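Local coordinates for type III CBASS phage resistance system CD-NTase-associated protein Cap8 (Pseudomonas aeruginosa, PDB 6P8P), which probably regulates a bacterial cGAS-like enzyme (CD-NTase) through its HORMA domain, as part of a type III CBASS system that defends the cell against bacteriophages, at residues L27-K32 and V90-L96; V4-R10 and R69-L75; E39-V43 and H121-I125; A36-L40 and L96-M102; A17-W21 and A47-A52. The protein carries 2 engineered substitutions. One frame throughout, in Å; residues are numbered along the deposited sequence.

Contact 1: residues L27-K32 and V90-L96; sequences LLTQGK and VLGFEPL
In this HORMA domain protein the C-terminal end of helix 17-29 is wrapped by the loop that precedes strand 101-106. Helical geometry ends at Thr29; Gln30 (phi/psi 60/42) and Gly31 (78/7) form the corners of a type I' beta turn from Thr29 to Lys32, closed by Lys32 N to Thr29 O at 3.1 Å. The irregular segment 90-96 passes Leu27 at Val90 (CA atoms 6.4 Å apart) and Leu28 at Pro95 (5.4 Å).

The polar groups are met partly through water. Gln30, with chi1 m and chi2 t, donates from NE2 to Phe93 O (3.0 Å) and also to a water, 3.1 Å from NE2, which accepts from Leu91 N (3.1 Å) and donates to Leu27 O (2.7 Å). A second water links Leu28 O (2.8 Å) to Leu96 N (3.0 Å), so two carbonyls of the last helical turn are satisfied. Thr29 OG1 bonds back to Val25 O. At the surface, Lys32 NZ forms a salt bridge with Glu94 OE2 (3.1 Å), although the position of NZ is less certain.

Beneath this polar layer, apolar side chains close the gap toward strand 69-75, where Leu27 and Leu28 both touch Ile72. Leu28 (m, t) sets CD2 3.8 Å from Pro95 CB, and Leu27 CG lies 3.8 Å from Leu91 CD1.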
# COMPACT_ATOMS: atom_id res chain seq x y z
N LEU A 27 -19.11 -3.21 -3.57
CA LEU A 27 -20.17 -3.35 -2.58
C LEU A 27 -20.59 -2.00 -2.03
O LEU A 27 -21.79 -1.71 -1.87
CB LEU A 27 -19.69 -4.24 -1.44
CG LEU A 27 -20.74 -4.52 -0.37
CD1 LEU A 27 -21.61 -5.70 -0.77
CD2 LEU A 27 -20.07 -4.76 0.98
N LEU A 28 -19.62 -1.13 -1.76
CA LEU A 28 -19.91 0.12 -1.07
C LEU A 28 -20.32 1.26 -1.98
O LEU A 28 -20.94 2.21 -1.48
CB LEU A 28 -18.70 0.55 -0.25
CG LEU A 28 -18.34 -0.34 0.93
CD1 LEU A 28 -17.01 0.10 1.56
CD2 LEU A 28 -19.45 -0.33 1.97
N THR A 29 -20.02 1.19 -3.28
CA THR A 29 -20.31 2.29 -4.18
C THR A 29 -21.37 1.96 -5.20
O THR A 29 -21.98 2.89 -5.74
CB THR A 29 -19.05 2.76 -4.92
OG1 THR A 29 -18.53 1.70 -5.73
CG2 THR A 29 -17.99 3.24 -3.94
N GLN A 30 -21.59 0.68 -5.48
CA GLN A 30 -22.79 0.24 -6.20
C GLN A 30 -22.87 0.87 -7.59
O GLN A 30 -23.92 1.33 -8.02
CB GLN A 30 -24.05 0.52 -5.39
CG GLN A 30 -24.12 -0.23 -4.06
CD GLN A 30 -25.27 0.19 -3.18
OE1 GLN A 30 -25.77 1.32 -3.28
NE2 GLN A 30 -25.70 -0.71 -2.29
N GLY A 31 -21.73 0.93 -8.27
CA GLY A 31 -21.69 1.44 -9.61
C GLY A 31 -21.72 2.94 -9.77
O GLY A 31 -21.80 3.42 -10.90
N LYS A 32 -21.64 3.71 -8.69
CA LYS A 32 -21.73 5.16 -8.79
C LYS A 32 -20.34 5.76 -8.97
O LYS A 32 -19.47 5.58 -8.13
CB LYS A 32 -22.38 5.76 -7.55
CG LYS A 32 -23.80 5.36 -7.35
CD LYS A 32 -24.37 6.10 -6.17
CE LYS A 32 -25.64 5.44 -5.68
NZ LYS A 32 -25.92 5.83 -4.28
N VAL A 90 -25.47 -8.04 -1.94
CA VAL A 90 -25.63 -6.61 -2.14
C VAL A 90 -26.30 -5.98 -0.92
O VAL A 90 -27.16 -6.57 -0.28
CB VAL A 90 -26.44 -6.34 -3.42
CG1 VAL A 90 -26.69 -4.86 -3.61
CG2 VAL A 90 -25.72 -6.92 -4.63
N LEU A 91 -25.90 -4.76 -0.62
CA LEU A 91 -26.43 -4.03 0.51
C LEU A 91 -27.73 -3.34 0.11
O LEU A 91 -27.83 -2.77 -0.98
CB LEU A 91 -25.41 -2.99 1.00
CG LEU A 91 -24.18 -3.60 1.68
CD1 LEU A 91 -23.09 -2.53 1.82
CD2 LEU A 91 -24.48 -4.18 3.03
N GLY A 92 -28.72 -3.39 1.02
CA GLY A 92 -30.03 -2.82 0.74
C GLY A 92 -30.18 -1.36 1.12
O GLY A 92 -31.24 -0.96 1.62
N PHE A 93 -29.13 -0.56 0.89
CA PHE A 93 -29.10 0.87 1.18
C PHE A 93 -27.86 1.44 0.50
O PHE A 93 -26.99 0.69 0.04
CB PHE A 93 -29.05 1.14 2.69
CG PHE A 93 -27.92 0.45 3.39
CD1 PHE A 93 -28.04 -0.84 3.85
CD2 PHE A 93 -26.71 1.12 3.60
CE1 PHE A 93 -26.98 -1.48 4.49
CE2 PHE A 93 -25.66 0.49 4.24
CZ PHE A 93 -25.79 -0.81 4.68
N GLU A 94 -27.78 2.78 0.43
CA GLU A 94 -26.61 3.47 -0.12
C GLU A 94 -25.53 3.55 0.95
O GLU A 94 -25.64 4.35 1.88
CB GLU A 94 -26.99 4.86 -0.62
CG GLU A 94 -25.80 5.67 -1.17
CD GLU A 94 -26.17 7.06 -1.67
OE1 GLU A 94 -27.38 7.36 -1.79
OE2 GLU A 94 -25.26 7.86 -1.97
N PRO A 95 -24.47 2.73 0.88
CA PRO A 95 -23.64 2.51 2.06
C PRO A 95 -22.70 3.68 2.40
O PRO A 95 -22.15 3.70 3.51
CB PRO A 95 -22.84 1.25 1.69
CG PRO A 95 -23.53 0.64 0.53
CD PRO A 95 -24.14 1.79 -0.21
N LEU A 96 -22.48 4.62 1.49
CA LEU A 96 -21.68 5.80 1.79
C LEU A 96 -22.49 7.09 1.65
O LEU A 96 -21.95 8.15 1.36
CB LEU A 96 -20.44 5.84 0.90
CG LEU A 96 -19.48 4.65 1.03
CD1 LEU A 96 -18.30 4.81 0.10
CD2 LEU A 96 -19.00 4.44 2.45
O HOH W 1 -23.91 -3.24 -2.41
O HOH W 2 -22.50 4.59 -1.55

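Contact 2: residues V4-R10 and R69-L75; sequences VVSRTFR and RTRIYCL
Strands 4-10 and 69-75 run parallel in the mixed beta sheet of the domain, their axes 4.4 Å apart at closest and crossing at -26°. Register is unbroken from Val4 beside Arg69 (CA atoms 4.7 Å apart) to Arg10 beside Leu75 (4.9 Å). The ladder alternates in direction: Val5 N to Arg69 O (2.9 Å), Arg71 N to Val5 O (2.9 Å), Arg7 N to Arg71 O (2.8 Å), Tyr73 N to Arg7 O (2.8 Å), Phe9 N to Tyr73 O (2.8 Å) and Leu75 N to Phe9 O (2.8 Å).

Val4, Leu75 and Phe9 bury most. Val4 (chi1 t) brings CG2 to 4.1 Å from Arg69 CB and sets CG1 over one face of the Arg71 guanidinium, 3.9 Å from Arg71 NE. At the far end Leu75 (m, t) shares that face, its CG 3.3 Å from Thr8 CG2. Phe9 (chi1 m, chi2 75°) points to the opposite face with Val5, Arg7, Thr70, Ile72 and Cys74; its CD1 meets Ile72 CG2 at 3.8 Å, and its ring packs on Ala23 and Leu27 of helix 17-29. Arg7 starts on that face, but its guanidinium donates from NH1 to Ser6 O (3.0 Å) and from NE to Glu89 O.

Because six main-chain bonds hold the register, one face can carry apolar Phe9 and Ile72 against helix 17-29 and the other the more polar Ser6, Thr8 and Arg71.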
# COMPACT_ATOMS: atom_id res chain seq x y z
N VAL A 4 -26.84 -1.87 12.08
CA VAL A 4 -25.51 -2.35 11.70
C VAL A 4 -25.70 -3.65 10.95
O VAL A 4 -26.45 -4.52 11.39
CB VAL A 4 -24.58 -2.55 12.92
CG1 VAL A 4 -23.19 -3.00 12.44
CG2 VAL A 4 -24.49 -1.29 13.74
N VAL A 5 -25.03 -3.80 9.81
CA VAL A 5 -25.07 -5.03 9.03
C VAL A 5 -23.63 -5.44 8.79
O VAL A 5 -22.71 -4.62 8.85
CB VAL A 5 -25.81 -4.87 7.69
CG1 VAL A 5 -27.18 -4.28 7.94
CG2 VAL A 5 -25.04 -4.01 6.75
N SER A 6 -23.43 -6.71 8.51
CA SER A 6 -22.07 -7.20 8.29
C SER A 6 -21.99 -7.98 6.99
O SER A 6 -22.99 -8.54 6.50
CB SER A 6 -21.57 -8.03 9.46
OG SER A 6 -21.88 -9.39 9.30
N ARG A 7 -20.79 -8.01 6.43
CA ARG A 7 -20.50 -8.77 5.23
C ARG A 7 -19.15 -9.43 5.44
O ARG A 7 -18.36 -9.00 6.29
CB ARG A 7 -20.53 -7.87 4.00
CG ARG A 7 -21.91 -7.32 3.61
CD ARG A 7 -22.83 -8.41 3.11
NE ARG A 7 -24.10 -7.92 2.57
CZ ARG A 7 -25.18 -7.67 3.29
NH1 ARG A 7 -25.16 -7.82 4.60
NH2 ARG A 7 -26.29 -7.25 2.69
N THR A 8 -18.91 -10.51 4.71
CA THR A 8 -17.69 -11.29 4.85
C THR A 8 -17.27 -11.71 3.45
O THR A 8 -17.97 -12.47 2.78
CB THR A 8 -17.89 -12.51 5.75
OG1 THR A 8 -18.23 -12.07 7.07
CG2 THR A 8 -16.62 -13.31 5.81
N PHE A 9 -16.12 -11.21 3.02
CA PHE A 9 -15.61 -11.47 1.68
C PHE A 9 -14.51 -12.52 1.70
O PHE A 9 -13.63 -12.50 2.56
CB PHE A 9 -15.07 -10.19 1.06
CG PHE A 9 -16.12 -9.36 0.43
CD1 PHE A 9 -17.01 -8.62 1.21
CD2 PHE A 9 -16.30 -9.36 -0.93
CE1 PHE A 9 -18.00 -7.87 0.62
CE2 PHE A 9 -17.31 -8.62 -1.53
CZ PHE A 9 -18.15 -7.88 -0.76
N ARG A 10 -14.54 -13.39 0.69
CA ARG A 10 -13.48 -14.38 0.48
C ARG A 10 -12.24 -13.69 -0.11
O ARG A 10 -12.28 -13.15 -1.22
CB ARG A 10 -13.98 -15.48 -0.45
CG ARG A 10 -15.31 -16.10 0.03
CD ARG A 10 -15.96 -16.93 -1.07
NE ARG A 10 -15.19 -18.13 -1.38
CZ ARG A 10 -15.49 -18.97 -2.36
NH1 ARG A 10 -16.51 -18.71 -3.15
NH2 ARG A 10 -14.74 -20.04 -2.58
N ARG A 69 -24.58 1.33 9.47
CA ARG A 69 -23.15 1.02 9.50
C ARG A 69 -22.93 -0.35 8.89
O ARG A 69 -23.76 -1.25 9.05
CB ARG A 69 -22.67 1.06 10.95
CG ARG A 69 -21.33 0.47 11.21
CD ARG A 69 -20.95 0.66 12.68
NE ARG A 69 -21.03 2.06 13.07
CZ ARG A 69 -20.45 2.57 14.15
NH1 ARG A 69 -19.74 1.79 14.96
NH2 ARG A 69 -20.58 3.86 14.43
N THR A 70 -21.82 -0.49 8.15
CA THR A 70 -21.48 -1.75 7.50
C THR A 70 -20.15 -2.22 8.06
O THR A 70 -19.15 -1.49 7.99
CB THR A 70 -21.38 -1.60 5.98
OG1 THR A 70 -22.57 -1.02 5.47
CG2 THR A 70 -21.13 -2.95 5.31
N ARG A 71 -20.12 -3.45 8.57
CA ARG A 71 -18.90 -4.11 9.01
C ARG A 71 -18.49 -5.14 7.98
O ARG A 71 -19.29 -6.03 7.64
CB ARG A 71 -19.13 -4.78 10.37
CG ARG A 71 -19.27 -3.82 11.51
CD ARG A 71 -19.65 -4.53 12.83
NE ARG A 71 -19.67 -3.59 13.94
CZ ARG A 71 -20.07 -3.89 15.17
NH1 ARG A 71 -20.49 -5.12 15.44
NH2 ARG A 71 -20.06 -2.97 16.11
N ILE A 72 -17.25 -5.06 7.48
CA ILE A 72 -16.81 -5.99 6.45
C ILE A 72 -15.62 -6.77 6.97
O ILE A 72 -14.57 -6.19 7.26
CB ILE A 72 -16.46 -5.29 5.13
CG1 ILE A 72 -17.62 -4.43 4.67
CG2 ILE A 72 -16.09 -6.32 4.08
CD1 ILE A 72 -17.31 -3.43 3.61
N TYR A 73 -15.77 -8.09 7.04
CA TYR A 73 -14.70 -9.00 7.37
C TYR A 73 -14.18 -9.69 6.12
O TYR A 73 -14.86 -9.75 5.09
CB TYR A 73 -15.18 -10.07 8.34
CG TYR A 73 -15.51 -9.54 9.72
CD1 TYR A 73 -16.79 -9.11 10.03
CD2 TYR A 73 -14.53 -9.48 10.71
CE1 TYR A 73 -17.09 -8.63 11.32
CE2 TYR A 73 -14.82 -9.03 11.98
CZ TYR A 73 -16.09 -8.59 12.27
OH TYR A 73 -16.35 -8.15 13.55
N CYS A 74 -12.97 -10.19 6.20
CA CYS A 74 -12.39 -10.99 5.13
C CYS A 74 -12.03 -12.37 5.65
O CYS A 74 -11.58 -12.50 6.78
CB CYS A 74 -11.10 -10.34 4.57
SG CYS A 74 -11.43 -8.84 3.63
N LEU A 75 -12.22 -13.38 4.81
CA LEU A 75 -11.83 -14.76 5.06
C LEU A 75 -10.55 -15.08 4.31
O LEU A 75 -10.36 -14.62 3.17
CB LEU A 75 -12.94 -15.70 4.59
CG LEU A 75 -14.28 -15.57 5.28
CD1 LEU A 75 -15.30 -16.35 4.48
CD2 LEU A 75 -14.19 -16.07 6.70

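Contact 3: residues E39-V43 and H121-I125; sequences ELRAV and HSSRI
Glu39 (chi1 m, chi2 t) lays its carboxylate against Ser122, whose OG donates to Glu39 OE1 at 2.6 Å. The same OG, with Ser122 chi1 at t, accepts from Arg124 N and Ile125 N (both 2.9 Å), combining an ST turn with an ST motif that folds the loop back before strand 125-129. One water joins Glu39 OE1 (2.8 Å) to Ser123 N (2.9 Å).

Nearest CA pairs are Glu39 with Ser122 (6.4 Å) and Ala42 with His121 (6.3 Å). His121 (chi1 m, chi2 -71°) presents one ring face to Ala42 O, 3.5 Å from NE2 at an angle too poor for a hydrogen bond; His121 CB rests 3.8 Å from Val43 CG1. Ile125 (m, t) pushes CD1 between Leu40 CD1 and Val43 CG2, each 3.9 Å away.

The contact thus fixes the end of helix 35-42 to the turn between helix 111-119 and strand 125-129: Leu118 of that helix touches Val43 and Ile125, and Arg124 forms a salt bridge with Asp99.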
# COMPACT_ATOMS: atom_id res chain seq x y z
N GLU A 39 -12.12 8.11 -4.04
CA GLU A 39 -11.28 8.08 -2.85
C GLU A 39 -10.97 6.65 -2.42
O GLU A 39 -9.83 6.34 -2.06
CB GLU A 39 -11.92 8.83 -1.69
CG GLU A 39 -11.74 10.34 -1.76
CD GLU A 39 -12.23 11.07 -0.51
OE1 GLU A 39 -12.13 10.55 0.61
OE2 GLU A 39 -12.73 12.21 -0.66
N LEU A 40 -11.97 5.77 -2.45
CA LEU A 40 -11.72 4.37 -2.11
C LEU A 40 -10.70 3.74 -3.05
O LEU A 40 -9.81 2.99 -2.62
CB LEU A 40 -13.03 3.58 -2.13
CG LEU A 40 -13.83 3.57 -0.82
CD1 LEU A 40 -14.29 4.90 -0.40
CD2 LEU A 40 -15.05 2.64 -1.08
N ARG A 41 -10.80 4.04 -4.35
CA ARG A 41 -9.83 3.50 -5.29
C ARG A 41 -8.47 4.13 -5.09
O ARG A 41 -7.44 3.47 -5.27
CB ARG A 41 -10.34 3.71 -6.73
CG ARG A 41 -11.52 2.84 -7.11
CD ARG A 41 -11.97 3.09 -8.56
NE ARG A 41 -13.02 2.18 -8.97
CZ ARG A 41 -13.78 2.33 -10.06
NH1 ARG A 41 -13.60 3.38 -10.86
NH2 ARG A 41 -14.72 1.45 -10.35
N ALA A 42 -8.42 5.38 -4.63
CA ALA A 42 -7.13 6.04 -4.45
C ALA A 42 -6.29 5.40 -3.33
O ALA A 42 -5.05 5.50 -3.36
CB ALA A 42 -7.35 7.53 -4.14
N VAL A 43 -6.92 4.78 -2.34
CA VAL A 43 -6.22 4.18 -1.21
C VAL A 43 -5.98 2.69 -1.43
O VAL A 43 -5.66 1.97 -0.50
CB VAL A 43 -6.95 4.42 0.12
CG1 VAL A 43 -7.12 5.89 0.40
CG2 VAL A 43 -8.30 3.68 0.11
N HIS A 121 -4.76 10.91 0.57
CA HIS A 121 -5.85 10.73 -0.37
C HIS A 121 -7.22 11.08 0.18
O HIS A 121 -8.15 11.25 -0.61
CB HIS A 121 -5.93 9.26 -0.85
CG HIS A 121 -4.67 8.75 -1.44
ND1 HIS A 121 -4.21 9.17 -2.67
CD2 HIS A 121 -3.78 7.82 -1.00
CE1 HIS A 121 -3.07 8.55 -2.94
NE2 HIS A 121 -2.80 7.72 -1.95
N SER A 122 -7.37 11.14 1.50
CA SER A 122 -8.70 11.20 2.08
C SER A 122 -8.59 11.66 3.52
O SER A 122 -7.64 11.34 4.22
CB SER A 122 -9.37 9.81 2.00
OG SER A 122 -10.63 9.78 2.65
N SER A 123 -9.61 12.39 3.96
CA SER A 123 -9.82 12.62 5.38
C SER A 123 -10.95 11.74 5.93
O SER A 123 -11.11 11.65 7.15
CB SER A 123 -10.13 14.09 5.63
OG SER A 123 -11.36 14.46 5.04
N ARG A 124 -11.69 11.07 5.06
CA ARG A 124 -12.81 10.24 5.49
C ARG A 124 -12.40 8.80 5.72
O ARG A 124 -13.06 8.09 6.51
CB ARG A 124 -13.94 10.29 4.46
CG ARG A 124 -14.54 11.70 4.27
CD ARG A 124 -15.61 11.72 3.22
NE ARG A 124 -16.20 13.05 3.09
CZ ARG A 124 -17.16 13.51 3.87
NH1 ARG A 124 -17.65 12.75 4.83
NH2 ARG A 124 -17.63 14.74 3.69
N ILE A 125 -11.35 8.35 5.04
CA ILE A 125 -10.86 6.99 5.19
C ILE A 125 -9.71 7.05 6.18
O ILE A 125 -8.69 7.69 5.90
CB ILE A 125 -10.41 6.37 3.87
CG1 ILE A 125 -11.54 6.36 2.86
CG2 ILE A 125 -9.85 4.94 4.12
CD1 ILE A 125 -11.04 6.18 1.44
O HOH W 3 -11.81 12.92 2.09
O HOH W 4 -10.09 13.78 -0.03

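Contact 4: residues A36-L40 and L96-M102; sequences ARSEL and LKGDWGM. Engineered in segment 96-102: Met102 (natural residue Val).
Here helix 35-42 of the HORMA domain packs on the loop that leads into sheet strand 101-106, by van der Waals contact, largely apolar, with no hydrogen bond between the two segments. Residues 36-40 are helical, with Leu40 N bonded to Ala36 O at 3.0 Å. Opposite, the chain swings outward after Leu96 through Gly98 (phi/psi 73/-135) and an inverse gamma turn centred on Asp99, then comes back as extended strand at Gly101. The nearest CA pairs are wide, Ala36 to Leu96 at 7.4 Å and Leu40 to Met102 at 9.1 Å, so long side chains span the gap.

Trp100, with chi1 p and chi2 -90°, swings its indole in beside the helix: CZ2 lies 3.8 Å from Ala36 CA, NE1 3.8 Å from Ala36 CB, and CH2 3.8 Å from Glu39 OE1, an oxygen that is also bound by Ser122 OG. Leu40 adopts chi1 -88° and chi2 63°, which carries CD1 to 3.6 Å from Trp100 CH2 and 4.0 Å from Leu96 CD1. Leu96 (m, t) holds that same CD1 4.0 Å from Ala36 CB. Ile125 of strand 125-129 backs both Leu40 and Trp100, and Arg124 makes a cation-pi contact with the indole.

Met102, an engineered residue modelled in two conformers, is m, t, p in the one described, and places SD 3.8 Å from Leu40 CG.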
# COMPACT_ATOMS: atom_id res chain seq x y z
N ALA A 36 -16.63 9.54 -3.72
CA ALA A 36 -16.45 8.43 -2.78
C ALA A 36 -15.71 7.26 -3.43
O ALA A 36 -14.73 6.73 -2.89
CB ALA A 36 -17.80 7.98 -2.22
N ARG A 37 -16.17 6.83 -4.61
CA ARG A 37 -15.53 5.71 -5.26
C ARG A 37 -14.10 6.06 -5.63
O ARG A 37 -13.19 5.23 -5.50
CB ARG A 37 -16.26 5.27 -6.52
CG ARG A 37 -15.70 4.01 -7.12
CD ARG A 37 -16.60 3.40 -8.18
NE ARG A 37 -16.45 4.07 -9.46
CZ ARG A 37 -17.17 3.79 -10.54
NH1 ARG A 37 -18.12 2.87 -10.50
NH2 ARG A 37 -16.94 4.46 -11.67
N SER A 38 -13.88 7.30 -6.09
CA SER A 38 -12.52 7.74 -6.42
C SER A 38 -11.62 7.68 -5.20
O SER A 38 -10.45 7.29 -5.31
CB SER A 38 -12.55 9.16 -7.00
OG SER A 38 -13.13 9.14 -8.30
N GLU A 39 -12.12 8.11 -4.04
CA GLU A 39 -11.28 8.08 -2.85
C GLU A 39 -10.97 6.65 -2.42
O GLU A 39 -9.83 6.34 -2.06
CB GLU A 39 -11.92 8.83 -1.69
CG GLU A 39 -11.74 10.34 -1.76
CD GLU A 39 -12.23 11.07 -0.51
OE1 GLU A 39 -12.13 10.55 0.61
OE2 GLU A 39 -12.73 12.21 -0.66
N LEU A 40 -11.97 5.77 -2.45
CA LEU A 40 -11.72 4.37 -2.11
C LEU A 40 -10.70 3.74 -3.05
O LEU A 40 -9.81 2.99 -2.62
CB LEU A 40 -13.03 3.58 -2.13
CG LEU A 40 -13.83 3.57 -0.82
CD1 LEU A 40 -14.29 4.90 -0.40
CD2 LEU A 40 -15.05 2.64 -1.08
N LEU A 96 -22.48 4.62 1.49
CA LEU A 96 -21.68 5.80 1.79
C LEU A 96 -22.49 7.09 1.65
O LEU A 96 -21.95 8.15 1.36
CB LEU A 96 -20.44 5.84 0.90
CG LEU A 96 -19.48 4.65 1.03
CD1 LEU A 96 -18.30 4.81 0.10
CD2 LEU A 96 -19.00 4.44 2.45
N LYS A 97 -23.78 7.01 1.92
CA LYS A 97 -24.65 8.17 1.78
C LYS A 97 -24.21 9.32 2.69
O LYS A 97 -23.91 9.11 3.87
CB LYS A 97 -26.08 7.76 2.10
CG LYS A 97 -27.11 8.85 1.80
CD LYS A 97 -28.50 8.28 2.11
CE LYS A 97 -29.58 9.16 1.50
NZ LYS A 97 -29.40 10.57 1.89
N GLY A 98 -24.16 10.52 2.12
CA GLY A 98 -24.00 11.70 2.96
C GLY A 98 -22.60 11.81 3.52
O GLY A 98 -21.61 11.61 2.82
N ASP A 99 -22.53 12.13 4.82
CA ASP A 99 -21.27 12.36 5.53
C ASP A 99 -20.69 11.00 5.91
O ASP A 99 -20.87 10.48 7.01
CB ASP A 99 -21.51 13.23 6.76
CG ASP A 99 -20.25 13.49 7.54
OD1 ASP A 99 -19.15 13.34 6.98
OD2 ASP A 99 -20.35 13.83 8.73
N TRP A 100 -19.97 10.42 4.97
CA TRP A 100 -19.52 9.04 5.10
C TRP A 100 -18.11 8.97 5.64
O TRP A 100 -17.34 9.94 5.61
CB TRP A 100 -19.60 8.32 3.74
CG TRP A 100 -18.66 8.84 2.70
CD1 TRP A 100 -18.91 9.84 1.79
CD2 TRP A 100 -17.33 8.38 2.43
NE1 TRP A 100 -17.82 10.02 0.98
CE2 TRP A 100 -16.83 9.15 1.36
CE3 TRP A 100 -16.51 7.40 3.00
CZ2 TRP A 100 -15.56 8.95 0.84
CZ3 TRP A 100 -15.24 7.22 2.49
CH2 TRP A 100 -14.77 7.99 1.43
N GLY A 101 -17.76 7.80 6.17
CA GLY A 101 -16.40 7.54 6.60
C GLY A 101 -16.13 6.06 6.51
O GLY A 101 -17.03 5.24 6.36
N MET A 102 -14.85 5.72 6.60
CA MET A 102 -14.42 4.34 6.60
C MET A 102 -13.25 4.17 7.55
O MET A 102 -12.33 4.99 7.57
CB MET A 102 -14.00 3.86 5.20
CG MET A 102 -15.13 3.61 4.27
SD MET A 102 -14.55 2.81 2.79
CE MET A 102 -13.92 1.26 3.44

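Contact 5: residues A17-W21 and A47-A52; sequences ALQTW and AASLIA
This is a buried helix-helix crossing between the first turn of helix 17-29 and the C-terminal part of helix 44-52. The axes of the short segments approach to 8.3 Å and cross at 117°, with Ala17 and Ala48 nearest (CA atoms 4.9 Å apart).

Small residues permit the approach: Ala17 CB lies 3.3 Å from Ala48 O, 3.9 Å from Ile51 CG2 and 4.0 Å from Ala52 CB. Ile51 (m, t) sets CD1 4.0 Å from Trp21 CB and 4.1 Å from Thr20 CG2. Trp21 (chi1 t, chi2 -119°) turns one face of its indole to Ala47, whose CB stands 3.4 Å from the centroid of the six-membered ring and 11° off its normal, a CH-pi contact. The indole NE1 is hydrogen-bonded to Leu40 O.

Trp113 of the second subunit packs on Ala17, Ala48 and Ala52, so the crossing forms part of the subunit interface. This close, alanine-lined crossing belongs to the helical layer packing on the HORMA-domain sheet.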
# COMPACT_ATOMS: atom_id res chain seq x y z
N ALA A 17 -5.28 -9.72 -2.76
CA ALA A 17 -5.66 -8.62 -1.86
C ALA A 17 -6.27 -7.44 -2.62
O ALA A 17 -7.18 -6.76 -2.10
CB ALA A 17 -4.45 -8.17 -1.05
N LEU A 18 -5.80 -7.18 -3.83
CA LEU A 18 -6.38 -6.08 -4.59
C LEU A 18 -7.75 -6.46 -5.16
O LEU A 18 -8.67 -5.64 -5.19
CB LEU A 18 -5.42 -5.66 -5.71
CG LEU A 18 -5.91 -4.55 -6.62
CD1 LEU A 18 -4.73 -3.60 -7.00
CD2 LEU A 18 -6.49 -5.12 -7.89
N GLN A 19 -7.91 -7.71 -5.61
CA GLN A 19 -9.23 -8.14 -6.06
C GLN A 19 -10.24 -8.08 -4.93
O GLN A 19 -11.41 -7.78 -5.16
CB GLN A 19 -9.16 -9.57 -6.61
CG GLN A 19 -8.35 -9.70 -7.87
CD GLN A 19 -8.13 -11.13 -8.27
OE1 GLN A 19 -7.90 -12.00 -7.42
NE2 GLN A 19 -8.16 -11.40 -9.59
N THR A 20 -9.79 -8.36 -3.71
CA THR A 20 -10.65 -8.27 -2.53
C THR A 20 -11.08 -6.83 -2.31
O THR A 20 -12.26 -6.53 -2.16
CB THR A 20 -9.91 -8.79 -1.30
OG1 THR A 20 -9.43 -10.14 -1.52
CG2 THR A 20 -10.84 -8.75 -0.06
N TRP A 21 -10.13 -5.89 -2.34
CA TRP A 21 -10.52 -4.48 -2.17
C TRP A 21 -11.47 -4.02 -3.26
O TRP A 21 -12.45 -3.34 -2.98
CB TRP A 21 -9.29 -3.60 -2.17
CG TRP A 21 -9.55 -2.15 -1.94
CD1 TRP A 21 -9.27 -1.15 -2.81
CD2 TRP A 21 -10.17 -1.56 -0.80
NE1 TRP A 21 -9.63 0.07 -2.25
CE2 TRP A 21 -10.21 -0.17 -1.02
CE3 TRP A 21 -10.66 -2.06 0.41
CZ2 TRP A 21 -10.69 0.72 -0.08
CZ3 TRP A 21 -11.18 -1.17 1.35
CH2 TRP A 21 -11.19 0.21 1.09
N ALA A 47 -5.00 -0.17 1.30
CA ALA A 47 -6.04 -1.10 1.71
C ALA A 47 -5.68 -2.53 1.35
O ALA A 47 -5.84 -3.45 2.17
CB ALA A 47 -7.36 -0.69 1.06
N ALA A 48 -5.16 -2.74 0.14
CA ALA A 48 -4.69 -4.06 -0.25
C ALA A 48 -3.55 -4.53 0.64
O ALA A 48 -3.45 -5.71 0.97
CB ALA A 48 -4.29 -4.05 -1.72
N SER A 49 -2.65 -3.63 1.02
CA SER A 49 -1.58 -4.02 1.92
C SER A 49 -2.12 -4.59 3.22
O SER A 49 -1.64 -5.62 3.72
CB SER A 49 -0.68 -2.81 2.22
OG SER A 49 0.36 -3.10 3.16
N LEU A 50 -3.13 -3.93 3.78
CA LEU A 50 -3.72 -4.37 5.04
C LEU A 50 -4.45 -5.70 4.87
O LEU A 50 -4.42 -6.55 5.76
CB LEU A 50 -4.68 -3.30 5.56
CG LEU A 50 -4.04 -1.98 5.96
CD1 LEU A 50 -5.13 -0.92 6.17
CD2 LEU A 50 -3.17 -2.14 7.17
N ILE A 51 -5.16 -5.87 3.76
CA ILE A 51 -5.81 -7.15 3.48
C ILE A 51 -4.78 -8.25 3.35
O ILE A 51 -4.97 -9.36 3.87
CB ILE A 51 -6.68 -7.03 2.22
CG1 ILE A 51 -7.86 -6.11 2.51
CG2 ILE A 51 -7.13 -8.39 1.75
CD1 ILE A 51 -8.58 -5.62 1.25
N ALA A 52 -3.67 -7.98 2.67
CA ALA A 52 -2.64 -9.00 2.53
C ALA A 52 -2.07 -9.40 3.88
O ALA A 52 -1.59 -10.53 4.05
CB ALA A 52 -1.52 -8.48 1.60

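In the fold
From the N terminus, strand 4-10 pairs with strand 69-75, and contact 2 closes this loop of 58 residues around the three helices 17-29, 35-42 and 44-52. Contact 5, between the first and last of these helices, is nested inside it. Contact 1 starts at the end of helix 17-29 and closes only at residues 90-96, thereby crossing contacts 2, 3, 4 and 5. Contacts 4 and 3 leave from overlapping parts of helix 35-42, sharing Glu39 and Leu40, for strand 101-106 and then the approach to strand 125-129; both cross contacts 2 and 5. Contact 2 thus pairs outermost strand 4-10 into the sheet, and contacts 3 and 4 tie helix 35-42 to its other edge.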